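Local coordinates for protein uracil-DNA glycosylase (Sulfolobus tokodaii str. 7, PDB 4ZBX) that belongs to the uracil-DNA glycosylase superfamily, with a mainly parallel beta sheet packed between helices and an iron-sulfur cluster bound at one side, at residues A[34-39]-A[114-119]; A[81-86]-A[97-102]; A[119-124]-A[160-165]. All coordinates share one frame; numbering follows the deposited sequence. Where two conformers were deposited one is given.

How the interactions relate
All three interactions reach one mixed beta sheet. Interactions 1 and 3 share V119, so strand 117-121 pairs with 37-41 along one edge and with 155-162 along the other; their centres lie about 14 Å apart, and I118 O is 2.8 Å from F160 N, a probable hydrogen bond. Interaction 2 is nested, along the chain, inside the loop closed by interaction 1, with about 19 Å between the centres; F39 O and T81 N, 2.9 Å apart, probably join the two. Interaction 2 supplies two cysteine ligands, C86 and C102, to the iron-sulfur cluster. Interaction 3, whose centre is about 15 Å from that of interaction 2, instead holds the sulfonate of the bound MES.

Interaction 1. Residues A[34-39]-A[114-119]; sequences KAEIMF and MPKIIV
F39 and V119 stand side by side on one face of the sheet and point the same way. The F39 ring meets the isopropyl group obliquely, CD1 lying 3.7 Å from V119 CB. V119 CG1 is anti to the backbone N (chi1 178°); both methyls border the F39 ring, and CG2 alone of the two also reaches I37, coming 4.0 Å from I37 CG2 as the two side chains cross at a slant. M38 turns to the other face. It crosses P115 obliquely, M38 CB 3.8 Å from P115 CG, before the rest of its chain runs off toward helix 96-113.

The backbones beneath fix this register. I117 N donates to E36 O, M38 N to I117 O and V119 N to M38 O, all at 2.8 to 2.9 Å. The short strand axes are 4.7 Å apart and 21° from parallel. Just before strand 117-121, K116 extends to carry NZ to the carbonyl oxygens of A189 and T191, leaving E36 OE1 4.9 Å from K116 NZ and not in contact.

Helices 58-71 and 172-190 cover the face of I37, F39 and V119, while helix 96-113 covers M38. Adjacent parallel strands buried between helices on both faces are characteristic of three-layer alpha/beta/alpha folds, the class to which the uracil-DNA glycosylase superfamily belongs.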
ATOM      1  N   LYS A  34      -0.956   7.193 -13.601  1.00 17.88           N
ATOM      2  CA  LYS A  34      -2.235   6.664 -14.107  1.00 19.38           C
ATOM      3  C   LYS A  34      -2.357   5.133 -13.937  1.00 19.04           C
ATOM      4  O   LYS A  34      -3.058   4.447 -14.712  1.00 19.47           O
ATOM      5  CB  LYS A  34      -2.425   7.102 -15.564  1.00 22.71           C
ATOM      6  CG  LYS A  34      -2.577   8.628 -15.702  1.00 24.63           C
ATOM      7  CD  LYS A  34      -2.897   9.081 -17.130  1.00 33.16           C
ATOM      8  CE  LYS A  34      -3.074  10.606 -17.185  1.00 41.11           C
ATOM      9  NZ  LYS A  34      -3.621  11.109 -18.481  1.00 45.66           N
ATOM     10  N   ALA A  35      -1.705   4.610 -12.895  1.00 18.41           N
ATOM     11  CA  ALA A  35      -1.779   3.181 -12.558  1.00 19.45           C
ATOM     12  C   ALA A  35      -3.205   2.732 -12.379  1.00 18.84           C
ATOM     13  O   ALA A  35      -3.986   3.394 -11.689  1.00 18.13           O
ATOM     14  CB  ALA A  35      -1.005   2.873 -11.275  1.00 18.90           C
ATOM     15  N   GLU A  36      -3.538   1.600 -12.980  1.00 17.09           N
ATOM     16  CA  GLU A  36      -4.826   0.974 -12.686  1.00 16.30           C
ATOM     17  C   GLU A  36      -4.797   0.266 -11.332  1.00 18.04           C
ATOM     18  O   GLU A  36      -5.839   0.117 -10.673  1.00 18.28           O
ATOM     19  CB  GLU A  36      -5.195   0.005 -13.801  1.00 21.28           C
ATOM     20  CG  GLU A  36      -5.680   0.755 -15.032  1.00 24.33           C
ATOM     21  CD  GLU A  36      -6.185  -0.155 -16.134  1.00 33.88           C
ATOM     22  OE1 GLU A  36      -6.190  -1.393 -15.965  1.00 38.18           O
ATOM     23  OE2 GLU A  36      -6.592   0.389 -17.173  1.00 40.68           O
ATOM     24  N   ILE A  37      -3.614  -0.183 -10.925  1.00 15.93           N
ATOM     25  CA  ILE A  37      -3.453  -0.884  -9.652  1.00 12.93           C
ATOM     26  C   ILE A  37      -2.530  -0.121  -8.725  1.00 16.34           C
ATOM     27  O   ILE A  37      -1.380   0.197  -9.069  1.00 17.06           O
ATOM     28  CB  ILE A  37      -2.914  -2.308  -9.835  1.00 16.77           C
ATOM     29  CG1 ILE A  37      -3.778  -3.073 -10.850  1.00 18.87           C
ATOM     30  CG2 ILE A  37      -2.923  -3.030  -8.494  1.00 19.86           C
ATOM     31  CD1 ILE A  37      -3.285  -4.477 -11.168  1.00 22.09           C
ATOM     32  N   MET A  38      -3.040   0.140  -7.534  0.64 14.34           N
ATOM     33  CA  MET A  38      -2.311   0.846  -6.495  0.64 15.34           C
ATOM     34  C   MET A  38      -2.128  -0.085  -5.306  0.64 15.29           C
ATOM     35  O   MET A  38      -3.120  -0.623  -4.793  0.64 15.39           O
ATOM     36  CB  MET A  38      -3.094   2.099  -6.111  0.64 16.61           C
ATOM     37  CG  MET A  38      -2.414   3.005  -5.146  0.64 20.40           C
ATOM     38  SD  MET A  38      -3.378   4.518  -5.008  0.64 18.88           S
ATOM     39  CE  MET A  38      -2.348   5.431  -3.887  0.64 16.98           C
ATOM     40  N   PHE A  39      -0.878  -0.281  -4.868  1.00 14.39           N
ATOM     41  CA  PHE A  39      -0.574  -1.135  -3.712  1.00 13.64           C
ATOM     42  C   PHE A  39      -0.286  -0.263  -2.504  1.00 14.17           C
ATOM     43  O   PHE A  39       0.500   0.669  -2.595  1.00 16.38           O
ATOM     44  CB  PHE A  39       0.643  -2.040  -3.991  1.00 14.74           C
ATOM     45  CG  PHE A  39       0.404  -3.036  -5.090  1.00 14.54           C
ATOM     46  CD1 PHE A  39      -0.043  -4.314  -4.788  1.00 17.52           C
ATOM     47  CD2 PHE A  39       0.569  -2.672  -6.419  1.00 17.14           C
ATOM     48  CE1 PHE A  39      -0.294  -5.233  -5.795  1.00 18.29           C
ATOM     49  CE2 PHE A  39       0.323  -3.585  -7.447  1.00 17.65           C
ATOM     50  CZ  PHE A  39      -0.108  -4.867  -7.129  1.00 18.34           C
ATOM     51  N   MET A 114      -6.676   7.808  -8.663  1.00 17.76           N
ATOM     52  CA  MET A 114      -7.983   7.184  -8.904  1.00 16.23           C
ATOM     53  C   MET A 114      -7.837   5.831  -9.587  1.00 17.04           C
ATOM     54  O   MET A 114      -8.369   5.607 -10.695  1.00 21.71           O
ATOM     55  CB  MET A 114      -8.883   8.103  -9.729  1.00 22.22           C
ATOM     56  CG  MET A 114      -9.276   9.373  -8.974  1.00 25.99           C
ATOM     57  SD  MET A 114     -10.237   9.017  -7.483  1.00 32.38           S
ATOM     58  CE  MET A 114     -11.698   8.311  -8.268  1.00 36.71           C
ATOM     59  N   PRO A 115      -7.113   4.921  -8.933  1.00 18.31           N
ATOM     60  CA  PRO A 115      -6.880   3.607  -9.524  1.00 18.93           C
ATOM     61  C   PRO A 115      -8.170   2.804  -9.679  1.00 19.84           C
ATOM     62  O   PRO A 115      -9.171   3.063  -8.990  1.00 21.39           O
ATOM     63  CB  PRO A 115      -5.960   2.940  -8.511  1.00 16.09           C
ATOM     64  CG  PRO A 115      -6.405   3.535  -7.204  1.00 17.61           C
ATOM     65  CD  PRO A 115      -6.642   4.979  -7.539  1.00 19.78           C
ATOM     66  N   LYS A 116      -8.142   1.831 -10.583  1.00 16.39           N
ATOM     67  CA  LYS A 116      -9.223   0.856 -10.683  1.00 16.39           C
ATOM     68  C   LYS A 116      -9.269  -0.048  -9.449  1.00 18.03           C
ATOM     69  O   LYS A 116     -10.345  -0.437  -8.982  1.00 21.37           O
ATOM     70  CB  LYS A 116      -9.035   0.003 -11.944  1.00 18.80           C
ATOM     71  CG  LYS A 116     -10.095  -1.062 -12.189  1.00 22.19           C
ATOM     72  CD  LYS A 116      -9.815  -1.763 -13.521  1.00 25.43           C
ATOM     73  CE  LYS A 116     -10.812  -2.895 -13.769  1.00 34.67           C
ATOM     74  NZ  LYS A 116     -10.541  -3.568 -15.070  1.00 37.86           N
ATOM     75  N   ILE A 117      -8.087  -0.417  -8.971  1.00 16.15           N
ATOM     76  CA  ILE A 117      -7.963  -1.361  -7.863  1.00 15.29           C
ATOM     77  C   ILE A 117      -6.981  -0.840  -6.838  1.00 15.03           C
ATOM     78  O   ILE A 117      -5.904  -0.369  -7.208  1.00 15.52           O
ATOM     79  CB  ILE A 117      -7.464  -2.726  -8.359  1.00 17.63           C
ATOM     80  CG1 ILE A 117      -8.469  -3.336  -9.331  1.00 18.45           C
ATOM     81  CG2 ILE A 117      -7.251  -3.686  -7.217  1.00 16.77           C
ATOM     82  CD1 ILE A 117      -7.884  -4.478 -10.118  1.00 24.82           C
ATOM     83  N   ILE A 118      -7.351  -0.907  -5.562  1.00 14.14           N
ATOM     84  CA  ILE A 118      -6.394  -0.684  -4.487  1.00 17.05           C
ATOM     85  C   ILE A 118      -6.188  -1.994  -3.755  1.00 16.65           C
ATOM     86  O   ILE A 118      -7.123  -2.558  -3.177  1.00 18.64           O
ATOM     87  CB  ILE A 118      -6.863   0.364  -3.470  1.00 16.41           C
ATOM     88  CG1 ILE A 118      -6.966   1.752  -4.114  1.00 17.70           C
ATOM     89  CG2 ILE A 118      -5.874   0.391  -2.291  1.00 16.74           C
ATOM     90  CD1 ILE A 118      -7.603   2.798  -3.181  1.00 20.53           C
ATOM     91  N   VAL A 119      -4.952  -2.470  -3.770  1.00 13.69           N
ATOM     92  CA  VAL A 119      -4.603  -3.674  -3.041  1.00 12.85           C
ATOM     93  C   VAL A 119      -4.005  -3.268  -1.703  1.00 14.62           C
ATOM     94  O   VAL A 119      -2.981  -2.576  -1.666  1.00 15.38           O
ATOM     95  CB  VAL A 119      -3.589  -4.524  -3.818  1.00 15.45           C
ATOM     96  CG1 VAL A 119      -3.211  -5.754  -3.014  1.00 15.36           C
ATOM     97  CG2 VAL A 119      -4.181  -4.923  -5.172  1.00 16.25           C
TER

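Interaction 2. Residues A[81-86]-A[97-102]; sequences TNVVKC and DEITAC. With SF4 (iron/sulfur cluster), chain B.
C102 and K85 meet through sulfur: C102 SG lies 3.3 Å from K85 N and rests against the first three carbons of the lysine side chain. C102 chi1 is -156°, which swings SG away from its own backbone N and toward the cluster, where it binds iron FE4 at 2.4 Å. C86 SG binds a second iron, FE3, at 2.5 Å, so the loop and the helix are joined through the cluster as well as directly. Two cysteines on separate elements, one in a loop after a strand and one in a helix, are in keeping with the iron-sulfur-containing uracil-DNA glycosylases.

V84 divides its methyls. CG1 approaches cluster sulfur S2 at 3.8 Å, while CG2 packs 3.7 Å from I99 CG1, the two side chains crossing at about a right angle. Further out, one water donates to V83 O and C102 O and accepts from K85 NZ, tying loop, helix and lysine together. A bend at the end of the K85 chain (chi4 63°) turns NZ back to N82 O, 2.9 Å away, and to T81 OG1, with Q109 OE1 as another partner. E98, one turn before C102, makes salt bridges with K18 and R92.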
ATOM      1  N   THR A  81       2.778   2.432  -2.468  1.00 14.02           N
ATOM      2  CA  THR A  81       3.069   3.324  -1.367  1.00 15.03           C
ATOM      3  C   THR A  81       2.700   2.636  -0.039  1.00 16.08           C
ATOM      4  O   THR A  81       2.507   1.420   0.012  1.00 16.33           O
ATOM      5  CB  THR A  81       2.358   4.705  -1.579  1.00 14.71           C
ATOM      6  OG1 THR A  81       2.809   5.643  -0.591  1.00 16.70           O
ATOM      7  CG2 THR A  81       0.846   4.590  -1.521  1.00 17.60           C
ATOM      8  N   ASN A  82       2.622   3.441   1.017  0.54 15.58           N
ATOM      9  CA  ASN A  82       2.430   2.974   2.388  0.54 17.18           C
ATOM     10  C   ASN A  82       1.462   3.904   3.112  0.54 16.08           C
ATOM     11  O   ASN A  82       1.443   5.102   2.829  0.54 15.33           O
ATOM     12  CB  ASN A  82       3.764   2.947   3.153  0.54 19.39           C
ATOM     13  CG  ASN A  82       4.880   2.217   2.406  0.54 17.82           C
ATOM     14  OD1 ASN A  82       5.469   2.747   1.462  0.54 17.12           O
ATOM     15  ND2 ASN A  82       5.199   1.011   2.859  0.54 18.01           N
ATOM     16  N   VAL A  83       0.680   3.382   4.064  1.00 17.90           N
ATOM     17  CA  VAL A  83      -0.251   4.238   4.757  0.67 18.84           C
ATOM     18  C   VAL A  83       0.515   5.236   5.649  1.00 19.16           C
ATOM     19  O   VAL A  83       0.119   6.395   5.780  1.00 19.19           O
ATOM     20  CB  VAL A  83      -1.277   3.395   5.559  0.67 21.23           C
ATOM     21  CG1 VAL A  83      -0.588   2.531   6.619  0.67 20.30           C
ATOM     22  CG2 VAL A  83      -2.344   4.286   6.160  0.67 25.02           C
ATOM     23  N   VAL A  84       1.642   4.799   6.204  1.00 15.64           N
ATOM     24  CA  VAL A  84       2.520   5.676   6.964  1.00 18.68           C
ATOM     25  C   VAL A  84       3.852   5.656   6.222  1.00 19.78           C
ATOM     26  O   VAL A  84       4.274   4.608   5.764  1.00 19.29           O
ATOM     27  CB  VAL A  84       2.663   5.213   8.419  1.00 20.77           C
ATOM     28  CG1 VAL A  84       3.847   5.888   9.107  1.00 23.00           C
ATOM     29  CG2 VAL A  84       1.363   5.486   9.178  1.00 20.39           C
ATOM     30  N   LYS A  85       4.499   6.802   6.081  1.00 16.67           N
ATOM     31  CA  LYS A  85       5.609   6.895   5.132  1.00 15.90           C
ATOM     32  C   LYS A  85       6.999   6.997   5.764  1.00 18.03           C
ATOM     33  O   LYS A  85       7.999   7.189   5.067  1.00 17.40           O
ATOM     34  CB  LYS A  85       5.353   8.065   4.200  1.00 17.99           C
ATOM     35  CG  LYS A  85       4.160   7.734   3.274  1.00 19.61           C
ATOM     36  CD  LYS A  85       3.588   8.966   2.639  1.00 22.14           C
ATOM     37  CE  LYS A  85       2.842   8.617   1.346  1.00 20.51           C
ATOM     38  NZ  LYS A  85       1.638   7.718   1.526  1.00 16.64           N
ATOM     39  N   CYS A  86       7.076   6.814   7.074  1.00 18.80           N
ATOM     40  CA  CYS A  86       8.360   6.741   7.755  1.00 19.21           C
ATOM     41  C   CYS A  86       8.412   5.516   8.649  1.00 18.01           C
ATOM     42  O   CYS A  86       7.400   5.085   9.179  1.00 22.40           O
ATOM     43  CB  CYS A  86       8.623   7.995   8.585  1.00 20.61           C
ATOM     44  SG  CYS A  86       8.824   9.425   7.521  1.00 25.18           S
ATOM     45  N   ASP A  97      -2.033   8.307  16.136  1.00 38.64           N
ATOM     46  CA  ASP A  97      -1.754   9.706  15.814  1.00 43.29           C
ATOM     47  C   ASP A  97      -0.789   9.826  14.626  1.00 35.79           C
ATOM     48  O   ASP A  97      -0.759  10.846  13.941  1.00 35.09           O
ATOM     49  CB  ASP A  97      -1.198  10.453  17.034  1.00 52.81           C
ATOM     50  CG  ASP A  97       0.255  10.121  17.328  1.00 60.12           C
ATOM     51  OD1 ASP A  97       0.679   8.977  17.074  1.00 60.52           O
ATOM     52  OD2 ASP A  97       0.978  11.010  17.831  1.00 65.06           O
ATOM     53  N   GLU A  98      -0.001   8.784  14.382  1.00 30.44           N
ATOM     54  CA  GLU A  98       0.925   8.798  13.249  1.00 26.46           C
ATOM     55  C   GLU A  98       0.166   8.518  11.957  1.00 26.44           C
ATOM     56  O   GLU A  98       0.391   9.163  10.932  1.00 26.42           O
ATOM     57  CB  GLU A  98       2.051   7.786  13.475  1.00 29.43           C
ATOM     58  CG  GLU A  98       2.979   8.223  14.607  1.00 27.99           C
ATOM     59  CD  GLU A  98       3.742   7.084  15.255  1.00 27.85           C
ATOM     60  OE1 GLU A  98       3.679   5.940  14.760  1.00 28.31           O
ATOM     61  OE2 GLU A  98       4.409   7.355  16.268  1.00 29.15           O
ATOM     62  N   ILE A  99      -0.756   7.568  12.015  1.00 27.67           N
ATOM     63  CA  ILE A  99      -1.638   7.306  10.887  1.00 28.83           C
ATOM     64  C   ILE A  99      -2.479   8.544  10.576  1.00 29.62           C
ATOM     65  O   ILE A  99      -2.667   8.897   9.420  1.00 28.89           O
ATOM     66  CB  ILE A  99      -2.548   6.099  11.168  1.00 29.05           C
ATOM     67  CG1 ILE A  99      -1.699   4.830  11.233  1.00 30.62           C
ATOM     68  CG2 ILE A  99      -3.601   5.951  10.060  1.00 30.54           C
ATOM     69  CD1 ILE A  99      -2.409   3.612  11.810  1.00 33.59           C
ATOM     70  N   THR A 100      -2.968   9.208  11.617  1.00 31.96           N
ATOM     71  CA  THR A 100      -3.760  10.422  11.441  1.00 30.87           C
ATOM     72  C   THR A 100      -2.947  11.512  10.762  1.00 29.97           C
ATOM     73  O   THR A 100      -3.437  12.198   9.859  1.00 30.22           O
ATOM     74  CB  THR A 100      -4.294  10.936  12.801  1.00 34.24           C
ATOM     75  OG1 THR A 100      -5.234   9.988  13.317  1.00 38.42           O
ATOM     76  CG2 THR A 100      -4.978  12.287  12.645  1.00 37.28           C
ATOM     77  N   ALA A 101      -1.690  11.646  11.172  1.00 27.54           N
ATOM     78  CA  ALA A 101      -0.813  12.672  10.626  1.00 29.83           C
ATOM     79  C   ALA A 101      -0.432  12.391   9.177  1.00 26.60           C
ATOM     80  O   ALA A 101      -0.382  13.307   8.361  1.00 26.59           O
ATOM     81  CB  ALA A 101       0.441  12.797  11.462  1.00 30.95           C
ATOM     82  N   CYS A 102      -0.129  11.129   8.880  1.00 22.00           N
ATOM     83  CA  CYS A 102       0.422  10.765   7.579  1.00 19.68           C
ATOM     84  C   CYS A 102      -0.627  10.411   6.525  1.00 21.26           C
ATOM     85  O   CYS A 102      -0.427  10.658   5.330  1.00 21.38           O
ATOM     86  CB  CYS A 102       1.370   9.579   7.719  1.00 20.96           C
ATOM     87  SG  CYS A 102       2.572   9.500   6.378  1.00 20.63           S
TER
HETATM   88 FE1  SF4 B 201       4.952  11.436  10.052  1.00 23.75          FE
HETATM   89 FE2  SF4 B 201       5.358  13.110   7.999  1.00 22.55          FE
HETATM   90 FE3  SF4 B 201       6.862  10.871   8.208  1.00 23.05          FE
HETATM   91 FE4  SF4 B 201       4.258  10.702   7.552  1.00 20.90          FE
HETATM   92  S1  SF4 B 201       5.867  11.653   6.307  1.00 20.39           S
HETATM   93  S2  SF4 B 201       5.332   9.407   9.057  1.00 22.15           S
HETATM   94  S3  SF4 B 201       3.375  12.413   8.791  1.00 23.57           S
HETATM   95  S4  SF4 B 201       6.825  12.652   9.664  1.00 24.97           S
HETATM   96  O   HOH W   1       0.239   8.418   3.848  1.00 18.43           O

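Interaction 3. Residues A[119-124]-A[160-165]; sequences VTLGRH and FPTYHP. With MES (2-(N-morpholino)-ethanesulfonic acid), chain C.
T162 and L121 meet methyl to methyl because chi1 of T162, at -170°, sends OG1 away from the backbone N and leaves CG2 wedged between that N and the carbonyl carbon. There CG2 lies 3.5 Å from L121 CD2, tighter than usual van der Waals contact, while OG1 bonds to D181. On the reverse face T120 instead places OG1 between N and the carbonyl carbon (chi1 54°), 3.3 Å from P161 CA, with T126 OG1 as its hydrogen-bond partner.

Three backbone bonds set this alignment. T120 N reaches F160 O at 3.1 Å from well above the carbonyl plane, 45° out of it. T162 N then donates to T120 O at 2.9 Å, in a straighter bond, and G122 N to T162 O, also at 2.9 Å. Past the strands the segments stay together: the H164 ring turns an edge to L121 O, its CD2 being 3.6 Å away, and P165 CD sits above one ring face, displaced toward the rim.

At the backbone angles of G122, N-cap of helix 123-133, a CB would jam against L121 O and lie tight against H164 CB; without one, the turn and H164 come together. The next amide, R123 N, donates to MES O1S at 2.9 Å, and H164 N donates to MES O2S at 2.9 Å; thus one backbone amide from each segment grips the sulfonate, with O2S also near the plane of the Y163 ring at its edge. The helix start probably favours the negative group electrostatically. An anion held where parallel strands end and a helix begins is a recurring alpha/beta feature, and the His-Pro pair following the last parallel strand is consistent with the active-site cleft of this superfamily.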
ATOM      1  N   VAL A 119      -4.952  -2.470  -3.770  1.00 13.69           N
ATOM      2  CA  VAL A 119      -4.603  -3.674  -3.041  1.00 12.85           C
ATOM      3  C   VAL A 119      -4.005  -3.268  -1.703  1.00 14.62           C
ATOM      4  O   VAL A 119      -2.981  -2.576  -1.666  1.00 15.38           O
ATOM      5  CB  VAL A 119      -3.589  -4.524  -3.818  1.00 15.45           C
ATOM      6  CG1 VAL A 119      -3.211  -5.754  -3.014  1.00 15.36           C
ATOM      7  CG2 VAL A 119      -4.181  -4.923  -5.172  1.00 16.25           C
ATOM      8  N   THR A 120      -4.655  -3.657  -0.622  1.00 15.11           N
ATOM      9  CA  THR A 120      -4.159  -3.279   0.693  1.00 18.58           C
ATOM     10  C   THR A 120      -3.440  -4.476   1.282  1.00 19.72           C
ATOM     11  O   THR A 120      -4.027  -5.526   1.535  1.00 22.08           O
ATOM     12  CB  THR A 120      -5.282  -2.775   1.642  1.00 18.19           C
ATOM     13  OG1 THR A 120      -6.346  -3.738   1.751  1.00 18.29           O
ATOM     14  CG2 THR A 120      -5.862  -1.459   1.119  1.00 20.02           C
ATOM     15  N   LEU A 121      -2.147  -4.288   1.500  1.00 15.01           N
ATOM     16  CA  LEU A 121      -1.243  -5.345   1.903  1.00 15.73           C
ATOM     17  C   LEU A 121      -1.062  -5.307   3.408  1.00 18.85           C
ATOM     18  O   LEU A 121      -0.230  -4.563   3.909  1.00 20.73           O
ATOM     19  CB  LEU A 121       0.115  -5.162   1.202  1.00 15.37           C
ATOM     20  CG  LEU A 121       0.106  -5.191  -0.332  1.00 14.91           C
ATOM     21  CD1 LEU A 121       1.451  -4.667  -0.872  1.00 19.22           C
ATOM     22  CD2 LEU A 121      -0.160  -6.583  -0.865  1.00 18.98           C
ATOM     23  N   GLY A 122      -1.835  -6.102   4.132  1.00 18.88           N
ATOM     24  CA  GLY A 122      -1.705  -6.148   5.579  1.00 21.94           C
ATOM     25  C   GLY A 122      -2.832  -5.468   6.329  1.00 23.25           C
ATOM     26  O   GLY A 122      -3.655  -4.771   5.745  1.00 21.22           O
ATOM     27  N   ARG A 123      -2.864  -5.661   7.644  1.00 26.53           N
ATOM     28  CA  ARG A 123      -4.014  -5.234   8.431  1.00 22.16           C
ATOM     29  C   ARG A 123      -4.122  -3.729   8.624  1.00 24.06           C
ATOM     30  O   ARG A 123      -5.228  -3.208   8.722  1.00 26.73           O
ATOM     31  CB  ARG A 123      -3.993  -5.920   9.796  1.00 29.13           C
ATOM     32  CG  ARG A 123      -2.799  -5.569  10.647  1.00 27.01           C
ATOM     33  CD  ARG A 123      -2.844  -6.395  11.919  1.00 32.65           C
ATOM     34  NE  ARG A 123      -1.824  -5.998  12.877  1.00 34.53           N
ATOM     35  CZ  ARG A 123      -2.067  -5.301  13.983  1.00 41.34           C
ATOM     36  NH1 ARG A 123      -3.304  -4.914  14.276  1.00 46.05           N
ATOM     37  NH2 ARG A 123      -1.067  -4.992  14.798  1.00 40.09           N
ATOM     38  N   HIS A 124      -2.995  -3.017   8.688  1.00 23.70           N
ATOM     39  CA  HIS A 124      -3.051  -1.576   8.938  1.00 25.04           C
ATOM     40  C   HIS A 124      -3.575  -0.786   7.745  1.00 24.23           C
ATOM     41  O   HIS A 124      -4.432   0.090   7.897  1.00 24.02           O
ATOM     42  CB  HIS A 124      -1.669  -1.037   9.336  1.00 25.83           C
ATOM     43  CG  HIS A 124      -1.202  -1.524  10.670  1.00 30.88           C
ATOM     44  ND1 HIS A 124      -1.795  -1.135  11.852  1.00 29.97           N
ATOM     45  CD2 HIS A 124      -0.214  -2.385  11.009  1.00 35.71           C
ATOM     46  CE1 HIS A 124      -1.185  -1.730  12.864  1.00 32.59           C
ATOM     47  NE2 HIS A 124      -0.224  -2.495  12.381  1.00 33.99           N
ATOM     48  N   PHE A 160      -9.053  -4.556  -2.587  1.00 15.97           N
ATOM     49  CA  PHE A 160      -8.760  -5.975  -2.417  1.00 17.67           C
ATOM     50  C   PHE A 160      -7.704  -6.166  -1.335  1.00 17.38           C
ATOM     51  O   PHE A 160      -6.513  -5.916  -1.569  1.00 17.17           O
ATOM     52  CB  PHE A 160      -8.293  -6.595  -3.752  1.00 17.07           C
ATOM     53  CG  PHE A 160      -8.318  -8.093  -3.760  1.00 19.24           C
ATOM     54  CD1 PHE A 160      -9.319  -8.777  -4.432  1.00 23.50           C
ATOM     55  CD2 PHE A 160      -7.370  -8.821  -3.065  1.00 24.94           C
ATOM     56  CE1 PHE A 160      -9.357 -10.166  -4.427  1.00 28.22           C
ATOM     57  CE2 PHE A 160      -7.408 -10.214  -3.055  1.00 30.29           C
ATOM     58  CZ  PHE A 160      -8.400 -10.882  -3.745  1.00 28.18           C
ATOM     59  N   PRO A 161      -8.135  -6.577  -0.133  1.00 18.05           N
ATOM     60  CA  PRO A 161      -7.161  -6.786   0.934  1.00 18.94           C
ATOM     61  C   PRO A 161      -6.473  -8.127   0.814  1.00 20.56           C
ATOM     62  O   PRO A 161      -7.108  -9.111   0.463  1.00 20.72           O
ATOM     63  CB  PRO A 161      -8.009  -6.741   2.221  1.00 22.44           C
ATOM     64  CG  PRO A 161      -9.385  -6.300   1.794  1.00 25.05           C
ATOM     65  CD  PRO A 161      -9.519  -6.715   0.355  1.00 19.74           C
ATOM     66  N   THR A 162      -5.184  -8.169   1.128  1.00 18.91           N
ATOM     67  CA  THR A 162      -4.492  -9.444   1.251  1.00 19.54           C
ATOM     68  C   THR A 162      -3.446  -9.363   2.359  1.00 23.47           C
ATOM     69  O   THR A 162      -3.306  -8.332   3.011  1.00 22.41           O
ATOM     70  CB  THR A 162      -3.831  -9.857  -0.065  1.00 25.41           C
ATOM     71  OG1 THR A 162      -3.366 -11.205   0.042  1.00 30.95           O
ATOM     72  CG2 THR A 162      -2.672  -8.942  -0.396  1.00 26.49           C
ATOM     73  N   TYR A 163      -2.747 -10.463   2.605  1.00 25.37           N
ATOM     74  CA  TYR A 163      -1.663 -10.437   3.581  1.00 26.40           C
ATOM     75  C   TYR A 163      -0.504  -9.594   3.085  1.00 26.86           C
ATOM     76  O   TYR A 163      -0.323  -9.383   1.889  1.00 25.80           O
ATOM     77  CB  TYR A 163      -1.184 -11.854   3.896  1.00 28.19           C
ATOM     78  CG  TYR A 163      -2.234 -12.706   4.589  1.00 31.42           C
ATOM     79  CD1 TYR A 163      -2.540 -13.978   4.129  1.00 35.36           C
ATOM     80  CD2 TYR A 163      -2.911 -12.236   5.715  1.00 33.19           C
ATOM     81  CE1 TYR A 163      -3.494 -14.762   4.758  1.00 36.10           C
ATOM     82  CE2 TYR A 163      -3.874 -13.012   6.352  1.00 34.79           C
ATOM     83  CZ  TYR A 163      -4.161 -14.276   5.869  1.00 34.44           C
ATOM     84  OH  TYR A 163      -5.118 -15.045   6.491  1.00 40.06           O
ATOM     85  N   HIS A 164       0.294  -9.112   4.023  1.00 24.89           N
ATOM     86  CA  HIS A 164       1.510  -8.405   3.675  1.00 23.17           C
ATOM     87  C   HIS A 164       2.559  -9.416   3.189  1.00 23.28           C
ATOM     88  O   HIS A 164       2.666 -10.495   3.742  1.00 25.64           O
ATOM     89  CB  HIS A 164       2.010  -7.625   4.880  1.00 27.06           C
ATOM     90  CG  HIS A 164       3.159  -6.722   4.574  1.00 32.25           C
ATOM     91  ND1 HIS A 164       4.440  -7.193   4.384  1.00 32.51           N
ATOM     92  CD2 HIS A 164       3.222  -5.379   4.415  1.00 37.57           C
ATOM     93  CE1 HIS A 164       5.246  -6.177   4.135  1.00 35.32           C
ATOM     94  NE2 HIS A 164       4.530  -5.065   4.140  1.00 37.92           N
ATOM     95  N   PRO A 165       3.323  -9.079   2.132  1.00 23.62           N
ATOM     96  CA  PRO A 165       4.256 -10.081   1.594  1.00 22.23           C
ATOM     97  C   PRO A 165       5.305 -10.567   2.590  1.00 25.46           C
ATOM     98  O   PRO A 165       5.763 -11.700   2.465  1.00 27.56           O
ATOM     99  CB  PRO A 165       4.927  -9.349   0.417  1.00 24.44           C
ATOM    100  CG  PRO A 165       4.545  -7.909   0.567  1.00 26.81           C
ATOM    101  CD  PRO A 165       3.213  -7.913   1.245  1.00 22.81           C
TER
HETATM  102  O1  MES C 202      -1.312 -15.272  11.041  1.00 63.01           O
HETATM  103  C2  MES C 202      -2.438 -14.397  11.238  1.00 62.09           C
HETATM  104  C3  MES C 202      -2.538 -13.411  10.058  1.00 61.68           C
HETATM  105  N4  MES C 202      -1.294 -12.611   9.956  1.00 59.42           N
HETATM  106  C5  MES C 202      -0.111 -13.532   9.846  1.00 60.67           C
HETATM  107  C6  MES C 202      -0.100 -14.504  11.034  1.00 61.75           C
HETATM  108  C7  MES C 202      -1.336 -11.480   8.997  1.00 56.29           C
HETATM  109  C8  MES C 202      -0.334 -10.378   9.166  1.00 52.91           C
HETATM  110  S   MES C 202      -0.407  -9.031   7.993  1.00 35.03           S
HETATM  111  O1S MES C 202      -1.461  -8.090   8.436  1.00 32.93           O
HETATM  112  O2S MES C 202      -0.737  -9.627   6.668  1.00 38.32           O
HETATM  113  O3S MES C 202       0.919  -8.360   7.971  1.00 40.51           O